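Long-range contact in serine protease pet (Escherichia coli, PDB 4OM9), which probably acts as a secreted serine protease, an autotransporter enterotoxin of enteroaggregative Escherichia coli: residues K293-K306 with G315-E329. Sequence-based numbering, arbitrary orientation.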
loop_
_atom_site.group_PDB
_atom_site.type_symbol
_atom_site.label_atom_id
_atom_site.label_comp_id
_atom_site.label_asym_id
_atom_site.label_seq_id
_atom_site.Cartn_x
_atom_site.Cartn_y
_atom_site.Cartn_z
ATOM N N LYS A 293 44.665 -13.483 -7.515
ATOM C CA LYS A 293 43.553 -13.526 -8.448
ATOM C C LYS A 293 42.294 -14.124 -7.818
ATOM O O LYS A 293 42.340 -14.656 -6.706
ATOM C CB LYS A 293 43.955 -14.329 -9.676
ATOM C CG LYS A 293 45.246 -13.805 -10.285
ATOM C CD LYS A 293 45.563 -14.472 -11.598
ATOM C CE LYS A 293 47.025 -14.278 -11.942
ATOM N NZ LYS A 293 47.203 -14.631 -13.351
ATOM N N ASP A 294 41.165 -14.027 -8.515
ATOM C CA ASP A 294 40.000 -14.809 -8.120
ATOM C C ASP A 294 40.260 -16.259 -8.508
ATOM O O ASP A 294 40.850 -16.541 -9.560
ATOM C CB ASP A 294 38.708 -14.298 -8.779
ATOM C CG ASP A 294 38.421 -12.843 -8.458
ATOM O OD1 ASP A 294 38.426 -12.474 -7.257
ATOM O OD2 ASP A 294 38.210 -12.054 -9.421
ATOM N N LEU A 295 39.843 -17.182 -7.651
ATOM C CA LEU A 295 39.840 -18.573 -8.033
ATOM C C LEU A 295 38.497 -18.845 -8.673
ATOM O O LEU A 295 37.469 -18.889 -7.997
ATOM C CB LEU A 295 40.086 -19.491 -6.835
ATOM C CG LEU A 295 41.379 -19.201 -6.082
ATOM C CD1 LEU A 295 41.650 -20.260 -4.979
ATOM C CD2 LEU A 295 42.551 -19.123 -7.052
ATOM N N VAL A 296 38.513 -19.018 -9.987
ATOM C CA VAL A 296 37.296 -19.196 -10.762
ATOM C C VAL A 296 37.107 -20.680 -11.024
ATOM O O VAL A 296 37.738 -21.245 -11.925
ATOM C CB VAL A 296 37.357 -18.417 -12.078
ATOM C CG1 VAL A 296 36.043 -18.514 -12.828
ATOM C CG2 VAL A 296 37.699 -16.961 -11.802
ATOM N N PHE A 297 36.241 -21.294 -10.216
ATOM C CA PHE A 297 36.023 -22.736 -10.220
ATOM C C PHE A 297 35.026 -23.160 -11.278
ATOM O O PHE A 297 34.037 -22.488 -11.495
ATOM C CB PHE A 297 35.532 -23.198 -8.846
ATOM C CG PHE A 297 36.488 -22.896 -7.728
ATOM C CD1 PHE A 297 37.693 -23.583 -7.625
ATOM C CD2 PHE A 297 36.185 -21.936 -6.781
ATOM C CE1 PHE A 297 38.573 -23.319 -6.600
ATOM C CE2 PHE A 297 37.065 -21.662 -5.749
ATOM C CZ PHE A 297 38.268 -22.352 -5.662
ATOM N N SER A 298 35.280 -24.290 -11.925
ATOM C CA SER A 298 34.354 -24.782 -12.937
ATOM C C SER A 298 34.277 -26.301 -12.920
ATOM O O SER A 298 35.196 -26.968 -12.459
ATOM C CB SER A 298 34.762 -24.284 -14.324
ATOM O OG SER A 298 36.104 -24.627 -14.601
ATOM N N GLY A 299 33.160 -26.834 -13.402
ATOM C CA GLY A 299 32.973 -28.267 -13.528
ATOM C C GLY A 299 32.315 -28.942 -12.339
ATOM O O GLY A 299 31.949 -30.113 -12.415
ATOM N N GLY A 300 32.153 -28.204 -11.243
ATOM C CA GLY A 300 31.635 -28.779 -10.011
ATOM C C GLY A 300 32.744 -29.515 -9.275
ATOM O O GLY A 300 33.895 -29.518 -9.715
ATOM N N GLY A 301 32.409 -30.147 -8.156
ATOM C CA GLY A 301 33.383 -30.943 -7.432
ATOM C C GLY A 301 33.588 -30.506 -6.002
ATOM O O GLY A 301 32.807 -29.738 -5.456
ATOM N N LYS A 302 34.648 -31.003 -5.383
ATOM C CA LYS A 302 34.893 -30.699 -3.986
ATOM C C LYS A 302 36.132 -29.847 -3.847
ATOM O O LYS A 302 37.093 -30.009 -4.584
ATOM C CB LYS A 302 35.028 -31.987 -3.163
ATOM C CG LYS A 302 35.367 -31.758 -1.685
ATOM C CD LYS A 302 35.706 -33.072 -0.974
ATOM C CE LYS A 302 36.339 -32.827 0.385
ATOM N NZ LYS A 302 36.567 -34.095 1.152
ATOM N N ILE A 303 36.076 -28.922 -2.903
ATOM C CA ILE A 303 37.181 -28.043 -2.571
ATOM C C ILE A 303 37.581 -28.327 -1.140
ATOM O O ILE A 303 36.781 -28.129 -0.231
ATOM C CB ILE A 303 36.793 -26.545 -2.712
ATOM C CG1 ILE A 303 36.562 -26.179 -4.178
ATOM C CG2 ILE A 303 37.860 -25.636 -2.101
ATOM C CD1 ILE A 303 36.189 -24.738 -4.386
ATOM N N SER A 304 38.802 -28.796 -0.924
ATOM C CA SER A 304 39.239 -29.078 0.437
ATOM C C SER A 304 40.395 -28.199 0.886
ATOM O O SER A 304 41.399 -28.090 0.193
ATOM C CB SER A 304 39.639 -30.544 0.579
ATOM O OG SER A 304 40.025 -30.802 1.912
ATOM N N LEU A 305 40.257 -27.602 2.065
ATOM C CA LEU A 305 41.289 -26.730 2.622
ATOM C C LEU A 305 42.069 -27.450 3.732
ATOM O O LEU A 305 41.456 -27.955 4.688
ATOM C CB LEU A 305 40.657 -25.443 3.164
ATOM C CG LEU A 305 40.480 -24.237 2.240
ATOM C CD1 LEU A 305 40.060 -24.662 0.850
ATOM C CD2 LEU A 305 39.493 -23.265 2.839
ATOM N N LYS A 306 43.404 -27.495 3.599
ATOM C CA LYS A 306 44.279 -28.114 4.601
ATOM C C LYS A 306 44.664 -27.148 5.707
ATOM O O LYS A 306 45.347 -27.516 6.658
ATOM C CB LYS A 306 45.572 -28.635 3.966
ATOM C CG LYS A 306 45.418 -29.275 2.612
ATOM C CD LYS A 306 46.589 -28.894 1.703
ATOM C CE LYS A 306 47.767 -29.826 1.831
ATOM N NZ LYS A 306 48.832 -29.441 0.868
ATOM N N GLY A 315 38.863 -13.741 -4.382
ATOM C CA GLY A 315 37.792 -14.488 -3.753
ATOM C C GLY A 315 37.319 -15.654 -4.610
ATOM O O GLY A 315 37.898 -15.916 -5.666
ATOM N N PHE A 316 36.261 -16.335 -4.170
ATOM C CA PHE A 316 35.730 -17.504 -4.876
ATOM C C PHE A 316 34.669 -17.159 -5.903
ATOM O O PHE A 316 33.672 -16.502 -5.593
ATOM C CB PHE A 316 35.127 -18.517 -3.890
ATOM C CG PHE A 316 36.139 -19.265 -3.069
ATOM C CD1 PHE A 316 37.488 -19.225 -3.386
ATOM C CD2 PHE A 316 35.728 -20.036 -1.980
ATOM C CE1 PHE A 316 38.418 -19.931 -2.628
ATOM C CE2 PHE A 316 36.649 -20.745 -1.207
ATOM C CZ PHE A 316 37.993 -20.698 -1.534
ATOM N N ILE A 317 34.862 -17.635 -7.125
ATOM C CA ILE A 317 33.870 -17.445 -8.162
ATOM C C ILE A 317 33.509 -18.795 -8.736
ATOM O O ILE A 317 34.386 -19.564 -9.108
ATOM C CB ILE A 317 34.377 -16.510 -9.276
ATOM C CG1 ILE A 317 34.631 -15.102 -8.726
ATOM C CG2 ILE A 317 33.400 -16.487 -10.462
ATOM C CD1 ILE A 317 35.077 -14.059 -9.829
ATOM N N PHE A 318 32.212 -19.079 -8.805
ATOM C CA PHE A 318 31.721 -20.375 -9.251
ATOM C C PHE A 318 30.923 -20.225 -10.525
ATOM O O PHE A 318 30.218 -19.240 -10.691
ATOM C CB PHE A 318 30.850 -21.023 -8.173
ATOM C CG PHE A 318 31.600 -21.397 -6.938
ATOM C CD1 PHE A 318 31.788 -20.476 -5.925
ATOM C CD2 PHE A 318 32.132 -22.669 -6.796
ATOM C CE1 PHE A 318 32.492 -20.829 -4.795
ATOM C CE2 PHE A 318 32.830 -23.016 -5.676
ATOM C CZ PHE A 318 33.010 -22.101 -4.675
ATOM N N ASP A 319 31.022 -21.210 -11.411
ATOM C CA ASP A 319 30.290 -21.174 -12.673
ATOM C C ASP A 319 28.828 -21.542 -12.448
ATOM O O ASP A 319 28.366 -21.581 -11.308
ATOM C CB ASP A 319 30.936 -22.108 -13.703
ATOM C CG ASP A 319 30.922 -23.554 -13.265
ATOM O OD1 ASP A 319 30.684 -23.810 -12.072
ATOM O OD2 ASP A 319 31.153 -24.440 -14.111
ATOM N N GLU A 320 28.109 -21.824 -13.531
ATOM C CA GLU A 320 26.660 -22.025 -13.467
ATOM C C GLU A 320 26.247 -23.496 -13.458
ATOM O O GLU A 320 26.975 -24.350 -13.950
ATOM C CB GLU A 320 25.985 -21.314 -14.644
ATOM C CG GLU A 320 26.281 -19.829 -14.716
ATOM C CD GLU A 320 25.680 -19.172 -15.947
ATOM O OE1 GLU A 320 25.579 -19.843 -16.995
ATOM O OE2 GLU A 320 25.303 -17.981 -15.868
ATOM N N ASN A 321 25.075 -23.773 -12.889
ATOM C CA ASN A 321 24.460 -25.102 -12.930
ATOM C C ASN A 321 25.336 -26.241 -12.387
ATOM O O ASN A 321 25.269 -27.363 -12.889
ATOM C CB ASN A 321 24.034 -25.454 -14.366
ATOM C CG ASN A 321 23.086 -24.421 -14.977
ATOM O OD1 ASN A 321 22.067 -24.052 -14.379
ATOM N ND2 ASN A 321 23.427 -23.945 -16.176
ATOM N N LYS A 322 26.144 -25.972 -11.363
ATOM C CA LYS A 322 26.981 -27.030 -10.796
ATOM C C LYS A 322 26.912 -27.106 -9.270
ATOM O O LYS A 322 26.593 -26.131 -8.599
ATOM C CB LYS A 322 28.440 -26.851 -11.231
ATOM C CG LYS A 322 28.642 -26.755 -12.732
ATOM C CD LYS A 322 28.423 -28.080 -13.431
ATOM C CE LYS A 322 28.568 -27.906 -14.939
ATOM N NZ LYS A 322 28.843 -29.187 -15.661
ATOM N N LYS A 323 27.229 -28.280 -8.741
ATOM C CA LYS A 323 27.273 -28.523 -7.302
ATOM C C LYS A 323 28.718 -28.534 -6.767
ATOM O O LYS A 323 29.581 -29.201 -7.311
ATOM C CB LYS A 323 26.572 -29.849 -6.980
ATOM C CG LYS A 323 26.558 -30.217 -5.506
ATOM C CD LYS A 323 26.023 -29.066 -4.650
ATOM C CE LYS A 323 25.288 -29.574 -3.418
ATOM N NZ LYS A 323 26.141 -30.340 -2.485
ATOM N N TYR A 324 28.961 -27.778 -5.700
ATOM C CA TYR A 324 30.273 -27.692 -5.057
ATOM C C TYR A 324 30.186 -27.911 -3.553
ATOM O O TYR A 324 29.202 -27.539 -2.919
ATOM C CB TYR A 324 30.914 -26.325 -5.298
ATOM C CG TYR A 324 31.305 -26.047 -6.725
ATOM C CD1 TYR A 324 30.397 -25.477 -7.617
ATOM C CD2 TYR A 324 32.589 -26.328 -7.177
ATOM C CE1 TYR A 324 30.759 -25.206 -8.926
ATOM C CE2 TYR A 324 32.961 -26.061 -8.478
ATOM C CZ TYR A 324 32.045 -25.503 -9.351
ATOM O OH TYR A 324 32.413 -25.251 -10.647
ATOM N N THR A 325 31.228 -28.497 -2.980
ATOM C CA THR A 325 31.351 -28.554 -1.533
ATOM C C THR A 325 32.691 -27.935 -1.134
ATOM O O THR A 325 33.679 -28.064 -1.850
ATOM C CB THR A 325 31.234 -29.995 -1.011
ATOM O OG1 THR A 325 29.934 -30.516 -1.322
ATOM C CG2 THR A 325 31.410 -30.033 0.491
ATOM N N VAL A 326 32.695 -27.213 -0.020
ATOM C CA VAL A 326 33.906 -26.647 0.547
ATOM C C VAL A 326 34.080 -27.220 1.944
ATOM O O VAL A 326 33.273 -26.958 2.843
ATOM C CB VAL A 326 33.862 -25.121 0.624
ATOM C CG1 VAL A 326 35.139 -24.586 1.246
ATOM C CG2 VAL A 326 33.611 -24.502 -0.767
ATOM N N SER A 327 35.129 -28.009 2.120
ATOM C CA SER A 327 35.318 -28.763 3.352
ATOM C C SER A 327 36.703 -28.562 3.935
ATOM O O SER A 327 37.643 -28.210 3.226
ATOM C CB SER A 327 35.098 -30.258 3.107
ATOM O OG SER A 327 33.788 -30.519 2.648
ATOM N N ALA A 328 36.807 -28.798 5.237
ATOM C CA ALA A 328 38.094 -28.909 5.907
ATOM C C ALA A 328 38.580 -30.343 5.892
ATOM O O ALA A 328 37.838 -31.277 6.194
ATOM C CB ALA A 328 38.007 -28.416 7.327
ATOM N N GLU A 329 39.844 -30.501 5.545
ATOM C CA GLU A 329 40.518 -31.778 5.634
ATOM C C GLU A 329 40.480 -32.283 7.074
ATOM O O GLU A 329 40.678 -31.504 8.005
ATOM C CB GLU A 329 41.947 -31.615 5.153
ATOM C CG GLU A 329 42.686 -32.856 4.768
ATOM C CD GLU A 329 44.090 -32.509 4.270
ATOM O OE1 GLU A 329 44.347 -32.636 3.054
ATOM O OE2 GLU A 329 44.923 -32.068 5.093
HETATM O O HOH W 1 42.117 -33.048 1.064
#
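Tyr324 packs its ring face against the glycine turn of 299-301 and illustrates how one side chain can tie together two successive coils of a beta-helix. With CG anti to its carbonyl carbon (chi1 -67°), the ring turns inward, between the two parallel strand pairs. CB and CG lie near Gly301 O, and CD2 also meets Gly300 C. CE2 and CZ then come up against Gly300 CA, which lies over one face of the ring, 3.6 Å from the Tyr324 ring centroid, in a CH-pi contact. Phe318 CD2 covers the opposite face. At the tip, Tyr324 OH accepts a hydrogen bond from Gly300 N (3.0 Å) and donates one to Asp319 OD1 (2.7 Å), which it meets from above the carboxylate plane. The other oxygen, Asp319 OD2, takes Gly299 N at 3.2 Å, so the carboxylate and the hydroxyl together hold the turn.

Alongside, Phe297 sets its edge against the face of Phe316 in a T-shaped pair with planes at 75°; Phe297 CE2 lies 3.4 Å from Phe316 CD1. Ile303 CD1 lies over the centre of one face of the Phe297 ring. Backbone hydrogen bonds join parallel strands 294-298 and 316-318, and likewise 301-305 and 323-328, with a two-residue shift of register at the turn.

Strands 258-262 and 267-271 flank the 293-306 coil; strands 341-343 and 348-352 flank the 315-329 coil, carrying the parallel beta-helix onward.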